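Local coordinates for protein Pre-mRNA-processing-splicing factor 8 (Cryptococcus gattii serotype B, PDB 6MWY) that probably excises itself from a precursor of the splicing factor Prp8 by protein splicing, joining the flanking host sequences, as inteins of the Hint family do, at residues G48-R53 and L204-L209; A95-D100 and T176-M181. One frame throughout, in Å; residues are numbered along the deposited sequence.

Contact 1. Residues G48-R53 and L204-L209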
ATOM      1  N   GLY A  48     -10.071  -0.146   7.873  1.00 68.07           N
ATOM      2  CA  GLY A  48      -9.322   0.101   9.086  1.00 65.32           C
ATOM      3  C   GLY A  48      -7.941   0.671   8.844  1.00 62.11           C
ATOM      4  O   GLY A  48      -7.327   1.196   9.782  1.00 60.55           O
ATOM      5  N   THR A  49      -7.439   0.577   7.615  1.00 66.31           N
ATOM      6  CA  THR A  49      -6.151   1.164   7.277  1.00 55.88           C
ATOM      7  C   THR A  49      -6.246   2.683   7.319  1.00 60.72           C
ATOM      8  O   THR A  49      -7.168   3.274   6.752  1.00 66.04           O
ATOM      9  CB  THR A  49      -5.714   0.699   5.889  1.00 49.88           C
ATOM     10  OG1 THR A  49      -5.802  -0.729   5.817  1.00 62.41           O
ATOM     11  CG2 THR A  49      -4.287   1.135   5.598  1.00 41.87           C
ATOM     12  N   ARG A  50      -5.294   3.316   7.994  1.00 58.87           N
ATOM     13  CA  ARG A  50      -5.299   4.761   8.174  1.00 62.60           C
ATOM     14  C   ARG A  50      -4.337   5.389   7.172  1.00 64.16           C
ATOM     15  O   ARG A  50      -3.164   5.006   7.103  1.00 67.68           O
ATOM     16  CB  ARG A  50      -4.926   5.123   9.613  1.00 62.07           C
ATOM     17  CG  ARG A  50      -5.936   4.645  10.659  1.00 68.57           C
ATOM     18  CD  ARG A  50      -5.250   3.986  11.848  1.00 73.91           C
ATOM     19  NE  ARG A  50      -4.128   4.779  12.339  1.00 67.78           N
ATOM     20  CZ  ARG A  50      -3.066   4.263  12.949  1.00 67.37           C
ATOM     21  NH1 ARG A  50      -2.981   2.953  13.140  1.00 70.60           N
ATOM     22  NH2 ARG A  50      -2.088   5.056  13.363  1.00 70.17           N
ATOM     23  N   LEU A  51      -4.845   6.331   6.382  1.00 65.49           N
ATOM     24  CA  LEU A  51      -4.066   7.094   5.420  1.00 59.56           C
ATOM     25  C   LEU A  51      -3.919   8.528   5.910  1.00 66.32           C
ATOM     26  O   LEU A  51      -4.623   8.974   6.819  1.00 63.46           O
ATOM     27  CB  LEU A  51      -4.729   7.073   4.038  1.00 61.29           C
ATOM     28  CG  LEU A  51      -5.220   5.701   3.571  1.00 57.42           C
ATOM     29  CD1 LEU A  51      -5.969   5.812   2.253  1.00 53.11           C
ATOM     30  CD2 LEU A  51      -4.056   4.733   3.456  1.00 60.92           C
ATOM     31  N   LEU A  52      -2.996   9.255   5.286  1.00 66.90           N
ATOM     32  CA  LEU A  52      -2.735  10.648   5.622  1.00 69.86           C
ATOM     33  C   LEU A  52      -3.504  11.557   4.675  1.00 67.27           C
ATOM     34  O   LEU A  52      -3.429  11.394   3.454  1.00 64.59           O
ATOM     35  CB  LEU A  52      -1.238  10.956   5.548  1.00 59.87           C
ATOM     36  CG  LEU A  52      -0.336  10.296   6.589  1.00 69.58           C
ATOM     37  CD1 LEU A  52       1.107  10.724   6.390  1.00 55.63           C
ATOM     38  CD2 LEU A  52      -0.806  10.646   7.985  1.00 63.99           C
ATOM     39  N   ARG A  53      -4.247  12.508   5.237  1.00 77.25           N
ATOM     40  CA  ARG A  53      -4.886  13.510   4.404  1.00 67.32           C
ATOM     41  C   ARG A  53      -3.846  14.514   3.911  1.00 64.64           C
ATOM     42  O   ARG A  53      -2.664  14.451   4.261  1.00 77.74           O
ATOM     43  CB  ARG A  53      -5.999  14.226   5.167  1.00 77.82           C
ATOM     44  CG  ARG A  53      -6.984  13.296   5.855  1.00 67.51           C
ATOM     45  CD  ARG A  53      -7.996  14.086   6.670  1.00 71.34           C
ATOM     46  NE  ARG A  53      -9.264  14.259   5.970  1.00 81.61           N
ATOM     47  CZ  ARG A  53     -10.410  13.713   6.363  1.00 77.77           C
ATOM     48  NH1 ARG A  53     -10.446  12.968   7.460  1.00 75.79           N
ATOM     49  NH2 ARG A  53     -11.521  13.919   5.667  1.00 82.73           N
ATOM     50  N   LEU A 204       0.220   8.153   0.869  1.00 70.58           N
ATOM     51  CA  LEU A 204       0.935   7.825   2.092  1.00 52.45           C
ATOM     52  C   LEU A 204      -0.001   7.220   3.128  1.00 56.15           C
ATOM     53  O   LEU A 204      -1.100   7.731   3.365  1.00 65.83           O
ATOM     54  CB  LEU A 204       1.617   9.064   2.675  1.00 57.64           C
ATOM     55  CG  LEU A 204       2.767   9.660   1.860  1.00 63.00           C
ATOM     56  CD1 LEU A 204       3.462  10.759   2.645  1.00 62.47           C
ATOM     57  CD2 LEU A 204       3.756   8.575   1.468  1.00 69.14           C
ATOM     58  N   ARG A 205       0.447   6.127   3.740  1.00 62.62           N
ATOM     59  CA  ARG A 205      -0.219   5.578   4.908  1.00 69.23           C
ATOM     60  C   ARG A 205       0.098   6.441   6.132  1.00 58.06           C
ATOM     61  O   ARG A 205       0.920   7.357   6.078  1.00 65.34           O
ATOM     62  CB  ARG A 205       0.205   4.123   5.127  1.00 43.13           C
ATOM     63  CG  ARG A 205      -0.795   3.291   5.918  1.00 59.92           C
ATOM     64  CD  ARG A 205      -0.449   1.810   5.934  1.00 62.59           C
ATOM     65  NE  ARG A 205       0.861   1.538   6.520  1.00 59.84           N
ATOM     66  CZ  ARG A 205       1.280   0.326   6.876  1.00 64.35           C
ATOM     67  NH1 ARG A 205       0.486  -0.724   6.717  1.00 63.57           N
ATOM     68  NH2 ARG A 205       2.487   0.165   7.396  1.00 66.74           N
ATOM     69  N   HIS A 206      -0.575   6.143   7.249  1.00 64.03           N
ATOM     70  CA  HIS A 206      -0.375   6.929   8.463  1.00 62.59           C
ATOM     71  C   HIS A 206       1.080   6.891   8.912  1.00 56.42           C
ATOM     72  O   HIS A 206       1.594   7.877   9.453  1.00 80.49           O
ATOM     73  CB  HIS A 206      -1.297   6.425   9.574  1.00 61.08           C
ATOM     74  CG  HIS A 206      -0.940   5.064  10.088  1.00 67.32           C
ATOM     75  ND1 HIS A 206       0.031   4.863  11.045  1.00 72.12           N
ATOM     76  CD2 HIS A 206      -1.421   3.837   9.775  1.00 71.24           C
ATOM     77  CE1 HIS A 206       0.131   3.570  11.303  1.00 83.39           C
ATOM     78  NE2 HIS A 206      -0.738   2.928  10.545  1.00 78.06           N
ATOM     79  N   ASP A 207       1.762   5.767   8.694  1.00 69.81           N
ATOM     80  CA  ASP A 207       3.175   5.636   9.017  1.00 63.95           C
ATOM     81  C   ASP A 207       4.081   6.066   7.869  1.00 75.16           C
ATOM     82  O   ASP A 207       5.262   5.703   7.855  1.00 72.84           O
ATOM     83  CB  ASP A 207       3.489   4.196   9.425  1.00 66.26           C
ATOM     84  CG  ASP A 207       3.046   3.183   8.388  1.00 76.45           C
ATOM     85  OD1 ASP A 207       2.552   3.591   7.317  1.00 81.85           O
ATOM     86  OD2 ASP A 207       3.186   1.970   8.654  1.00 82.20           O
ATOM     87  N   TYR A 208       3.547   6.821   6.907  1.00 74.97           N
ATOM     88  CA  TYR A 208       4.272   7.334   5.747  1.00 72.36           C
ATOM     89  C   TYR A 208       4.725   6.236   4.795  1.00 63.59           C
ATOM     90  O   TYR A 208       5.597   6.473   3.952  1.00 68.94           O
ATOM     91  CB  TYR A 208       5.470   8.195   6.168  1.00 71.33           C
ATOM     92  CG  TYR A 208       5.069   9.561   6.668  1.00 80.22           C
ATOM     93  CD1 TYR A 208       4.636   9.745   7.974  1.00 76.95           C
ATOM     94  CD2 TYR A 208       5.111  10.664   5.828  1.00 86.43           C
ATOM     95  CE1 TYR A 208       4.260  10.996   8.430  1.00 70.59           C
ATOM     96  CE2 TYR A 208       4.738  11.916   6.274  1.00 88.53           C
ATOM     97  CZ  TYR A 208       4.314  12.077   7.575  1.00 84.12           C
ATOM     98  OH  TYR A 208       3.943  13.326   8.019  1.00105.04           O
ATOM     99  N   LEU A 209       4.149   5.040   4.895  1.00 66.13           N
ATOM    100  CA  LEU A 209       4.423   4.004   3.910  1.00 65.93           C
ATOM    101  C   LEU A 209       3.843   4.414   2.562  1.00 73.52           C
ATOM    102  O   LEU A 209       2.694   4.857   2.479  1.00 66.02           O
ATOM    103  CB  LEU A 209       3.841   2.664   4.363  1.00 69.60           C
ATOM    104  CG  LEU A 209       3.930   1.488   3.383  1.00 56.14           C
ATOM    105  CD1 LEU A 209       5.375   1.098   3.098  1.00 65.37           C
ATOM    106  CD2 LEU A 209       3.148   0.294   3.908  1.00 71.43           C
TER
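In this Hint (intein) fold, a type I beta turn running from Arg205 to Tyr208, between strands 202-204 and 210-212, docks on the short strand 50-52. The backbones meet at a single bridge between Leu51 and Arg205 and share two hydrogen bonds: Leu52 N gives to Leu204 O at 3.1 Å in a nearly straight bond, whereas His206 N reaches Arg50 O at 2.8 Å but more bent. At the partly exposed side, the Arg50 guanidinium lies flat on the His206 ring, centres 3.5 Å apart and planes within 16° of parallel. The imidazole stands between its own backbone N and carbonyl carbon (chi1 69°), which sets it over Arg50. Glu58 forms a salt bridge with Arg50 NE, and Glu99 hydrogen-bonds His206 NE2, so both stacked groups are also held by carboxylates. Asp207 closes an Asx turn with Leu209 N, and its OD1 also takes Arg205 NE from the other face of the carboxylate, at 2.8 Å. Leu52 packs against the turn: its CD2 lies 3.8 Å from His206 CA, and its CD1 sits over the face of the Tyr208 ring, 3.7 Å from the centroid and 10° off the normal.

Contact 2. Residues A95-D100 and T176-M181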
ATOM      1  N   ALA A  95       5.747  -6.929   7.410  1.00 79.99           N
ATOM      2  CA  ALA A  95       7.043  -6.273   7.413  1.00 87.78           C
ATOM      3  C   ALA A  95       7.508  -6.071   8.850  1.00 97.78           C
ATOM      4  O   ALA A  95       6.722  -6.138   9.798  1.00108.38           O
ATOM      5  CB  ALA A  95       6.977  -4.929   6.682  1.00 81.13           C
ATOM      6  N   ASP A  96       8.805  -5.830   9.005  1.00 94.25           N
ATOM      7  CA  ASP A  96       9.357  -5.618  10.333  1.00105.06           C
ATOM      8  C   ASP A  96       9.011  -4.220  10.841  1.00108.93           C
ATOM      9  O   ASP A  96       8.752  -3.294  10.067  1.00112.48           O
ATOM     10  CB  ASP A  96      10.872  -5.831  10.325  1.00108.16           C
ATOM     11  CG  ASP A  96      11.552  -5.145   9.159  1.00113.62           C
ATOM     12  OD1 ASP A  96      10.840  -4.575   8.304  1.00115.57           O
ATOM     13  OD2 ASP A  96      12.799  -5.177   9.095  1.00106.96           O
ATOM     14  N   GLU A  97       8.990  -4.090  12.170  1.00115.37           N
ATOM     15  CA  GLU A  97       8.664  -2.847  12.867  1.00115.23           C
ATOM     16  C   GLU A  97       7.257  -2.350  12.547  1.00112.57           C
ATOM     17  O   GLU A  97       6.419  -2.224  13.447  1.00108.14           O
ATOM     18  CB  GLU A  97       9.684  -1.753  12.534  1.00117.92           C
ATOM     19  CG  GLU A  97      11.112  -2.082  12.925  1.00122.81           C
ATOM     20  CD  GLU A  97      12.032  -2.155  11.725  1.00116.98           C
ATOM     21  OE1 GLU A  97      11.527  -2.378  10.605  1.00110.57           O
ATOM     22  OE2 GLU A  97      13.256  -1.980  11.898  1.00124.51           O
ATOM     23  N   LEU A  98       6.990  -2.067  11.275  1.00104.27           N
ATOM     24  CA  LEU A  98       5.754  -1.400  10.890  1.00 88.68           C
ATOM     25  C   LEU A  98       4.557  -2.346  10.922  1.00 84.04           C
ATOM     26  O   LEU A  98       4.694  -3.573  10.866  1.00 88.72           O
ATOM     27  CB  LEU A  98       5.888  -0.795   9.494  1.00 85.14           C
ATOM     28  CG  LEU A  98       6.509   0.600   9.437  1.00 93.53           C
ATOM     29  CD1 LEU A  98       6.285   1.200   8.060  1.00104.32           C
ATOM     30  CD2 LEU A  98       5.954   1.505  10.539  1.00 95.18           C
ATOM     31  N   GLU A  99       3.369  -1.748  11.014  1.00 76.92           N
ATOM     32  CA  GLU A  99       2.124  -2.504  11.000  1.00 76.26           C
ATOM     33  C   GLU A  99       1.955  -3.209   9.660  1.00 82.01           C
ATOM     34  O   GLU A  99       2.405  -2.714   8.622  1.00 71.32           O
ATOM     35  CB  GLU A  99       0.947  -1.559  11.269  1.00 74.84           C
ATOM     36  CG  GLU A  99      -0.436  -2.150  11.081  1.00 85.79           C
ATOM     37  CD  GLU A  99      -1.509  -1.080  11.023  1.00 78.71           C
ATOM     38  OE1 GLU A  99      -1.161   0.116  11.130  1.00 87.65           O
ATOM     39  OE2 GLU A  99      -2.699  -1.429  10.866  1.00107.12           O
ATOM     40  N   ASP A 100       1.307  -4.375   9.684  1.00 72.70           N
ATOM     41  CA  ASP A 100       1.151  -5.173   8.472  1.00 66.43           C
ATOM     42  C   ASP A 100       0.385  -4.404   7.406  1.00 81.87           C
ATOM     43  O   ASP A 100      -0.308  -3.428   7.715  1.00 87.01           O
ATOM     44  CB  ASP A 100       0.441  -6.495   8.776  1.00 60.90           C
ATOM     45  CG  ASP A 100       1.250  -7.395   9.685  1.00 75.67           C
ATOM     46  OD1 ASP A 100       2.430  -7.076   9.943  1.00 73.32           O
ATOM     47  OD2 ASP A 100       0.705  -8.422  10.144  1.00 64.48           O
ATOM     48  N   THR A 176      13.698   5.538   3.769  1.00 88.16           N
ATOM     49  CA  THR A 176      13.906   4.373   4.615  1.00 83.80           C
ATOM     50  C   THR A 176      13.414   3.123   3.897  1.00 96.85           C
ATOM     51  O   THR A 176      12.335   3.123   3.299  1.00 87.20           O
ATOM     52  CB  THR A 176      13.169   4.534   5.948  1.00 99.57           C
ATOM     53  OG1 THR A 176      13.525   5.787   6.545  1.00117.13           O
ATOM     54  CG2 THR A 176      13.523   3.402   6.907  1.00 93.09           C
ATOM     55  N   LEU A 177      14.216   2.061   3.949  1.00100.44           N
ATOM     56  CA  LEU A 177      13.859   0.777   3.361  1.00 83.33           C
ATOM     57  C   LEU A 177      13.402  -0.183   4.451  1.00 83.73           C
ATOM     58  O   LEU A 177      13.888  -0.130   5.585  1.00 98.25           O
ATOM     59  CB  LEU A 177      15.033   0.171   2.584  1.00 92.66           C
ATOM     60  CG  LEU A 177      15.314   0.734   1.189  1.00 94.46           C
ATOM     61  CD1 LEU A 177      14.015   0.879   0.408  1.00 92.21           C
ATOM     62  CD2 LEU A 177      16.061   2.056   1.265  1.00106.95           C
ATOM     63  N   LEU A 178      12.465  -1.061   4.099  1.00 82.12           N
ATOM     64  CA  LEU A 178      11.851  -1.998   5.029  1.00 82.85           C
ATOM     65  C   LEU A 178      11.773  -3.361   4.360  1.00 75.26           C
ATOM     66  O   LEU A 178      11.292  -3.469   3.228  1.00 83.35           O
ATOM     67  CB  LEU A 178      10.446  -1.534   5.430  1.00 82.07           C
ATOM     68  CG  LEU A 178      10.318  -0.078   5.877  1.00 86.31           C
ATOM     69  CD1 LEU A 178       8.899   0.428   5.676  1.00 94.39           C
ATOM     70  CD2 LEU A 178      10.740   0.060   7.328  1.00 90.55           C
ATOM     71  N   HIS A 179      12.234  -4.397   5.053  1.00 84.44           N
ATOM     72  CA  HIS A 179      12.244  -5.735   4.477  1.00 84.66           C
ATOM     73  C   HIS A 179      10.868  -6.377   4.587  1.00 78.55           C
ATOM     74  O   HIS A 179      10.227  -6.330   5.642  1.00 86.73           O
ATOM     75  CB  HIS A 179      13.286  -6.615   5.165  1.00 90.41           C
ATOM     76  CG  HIS A 179      14.698  -6.192   4.909  1.00 86.68           C
ATOM     77  ND1 HIS A 179      15.291  -5.141   5.575  1.00 94.76           N
ATOM     78  CD2 HIS A 179      15.632  -6.671   4.053  1.00 88.89           C
ATOM     79  CE1 HIS A 179      16.531  -4.993   5.143  1.00 98.29           C
ATOM     80  NE2 HIS A 179      16.763  -5.908   4.220  1.00103.81           N
ATOM     81  N   ILE A 180      10.415  -6.970   3.485  1.00 77.88           N
ATOM     82  CA  ILE A 180       9.208  -7.787   3.484  1.00 63.26           C
ATOM     83  C   ILE A 180       9.574  -9.166   4.022  1.00 80.35           C
ATOM     84  O   ILE A 180      10.368  -9.890   3.412  1.00 87.47           O
ATOM     85  CB  ILE A 180       8.601  -7.882   2.076  1.00 59.13           C
ATOM     86  CG1 ILE A 180       8.249  -6.491   1.550  1.00 65.44           C
ATOM     87  CG2 ILE A 180       7.381  -8.794   2.075  1.00 50.26           C
ATOM     88  CD1 ILE A 180       7.779  -6.485   0.108  1.00 60.31           C
HETATM   89  N   MSE A 181       9.009  -9.526   5.168  1.00 80.57           N
HETATM   90  CA  MSE A 181       9.382 -10.768   5.838  1.00 77.97           C
HETATM   91  C   MSE A 181       8.371 -11.885   5.606  1.00 75.12           C
HETATM   92  O   MSE A 181       8.734 -13.059   5.621  1.00 83.21           O
HETATM   93  CB  MSE A 181       9.555 -10.527   7.339  1.00 90.45           C
HETATM   94  CG  MSE A 181      10.576  -9.458   7.683  1.00 84.59           C
HETATM   95 SE   MSE A 181      10.956  -9.377   9.593  1.00186.39          SE
HETATM   96  CE  MSE A 181       9.128  -9.268  10.271  1.00118.96           C
TER
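Backbone pairing sets the frame of this contact: Ala95, the last residue of strand 91-95, sits opposite Ile180 of strand 176-185 as an antiparallel non-hydrogen-bonded pair, their CA atoms 4.7 Å apart. The next backbone hydrogen bonding in this pair of strands joins Met181 to Lys94. Beyond Ala95 the chain leaves the sheet, and side chains take over the contact.

Van der Waals packing involves selenomethionine 181 and two leucines. The Met181 side chain bends at chi3 (-51°), laying its end along the backbone of the departing loop; SE lies 3.6 Å from Asp96 CB, and the terminal CE is 3.7 Å from Asp96 CA. Farther along, Leu98 and Leu178 cross at about a right angle and meet through single methyls, CD1 of Leu98 to CD1 of Leu178 at 3.6 Å. Leu98 also touches Arg159 of strand 155-159, the next strand of the sheet.

Polar groups come close without bonding. The end of Asp96 turns toward the strand, where OD1 lies near His179 O; both are acceptors, and no bond joins them. Asp96 OD2 lies 4.3 Å from His179 ND1, obliquely to the ring, and the nearby carboxylate would probably favour a protonated His179. The Glu97 carboxylate merely skirts Leu178, OE1 standing 4.2 Å from CD2.

Strands 91-95 and 101-103 are consecutive, adjacent and antiparallel, so the 95-100 segment forms the connection of a beta hairpin at the edge of the six-stranded sheet of this Hint domain, packed against strand 176-185.

How the contacts relate
The two contacts meet through the loop 95-100, whose Glu99 and Asp100 bond to the turn of contact 1 and whose Leu98 packs on Asp207. Centres about 14 Å apart, they hold different elements, contact 1 pinning a beta turn to the short strand 50-52 and contact 2 laying a loop on strand 176-185 of the six-stranded sheet. Along the chain, contact 2 is nested inside the span closed by contact 1. Both are partly buried, contact 1 lying nearer the centre of the chain and including more buried residues. Contact 1 relies on backbone bonds and a guanidinium-imidazole stack; contact 2 depends mainly on apolar touches, without hydrogen bonds between its segments.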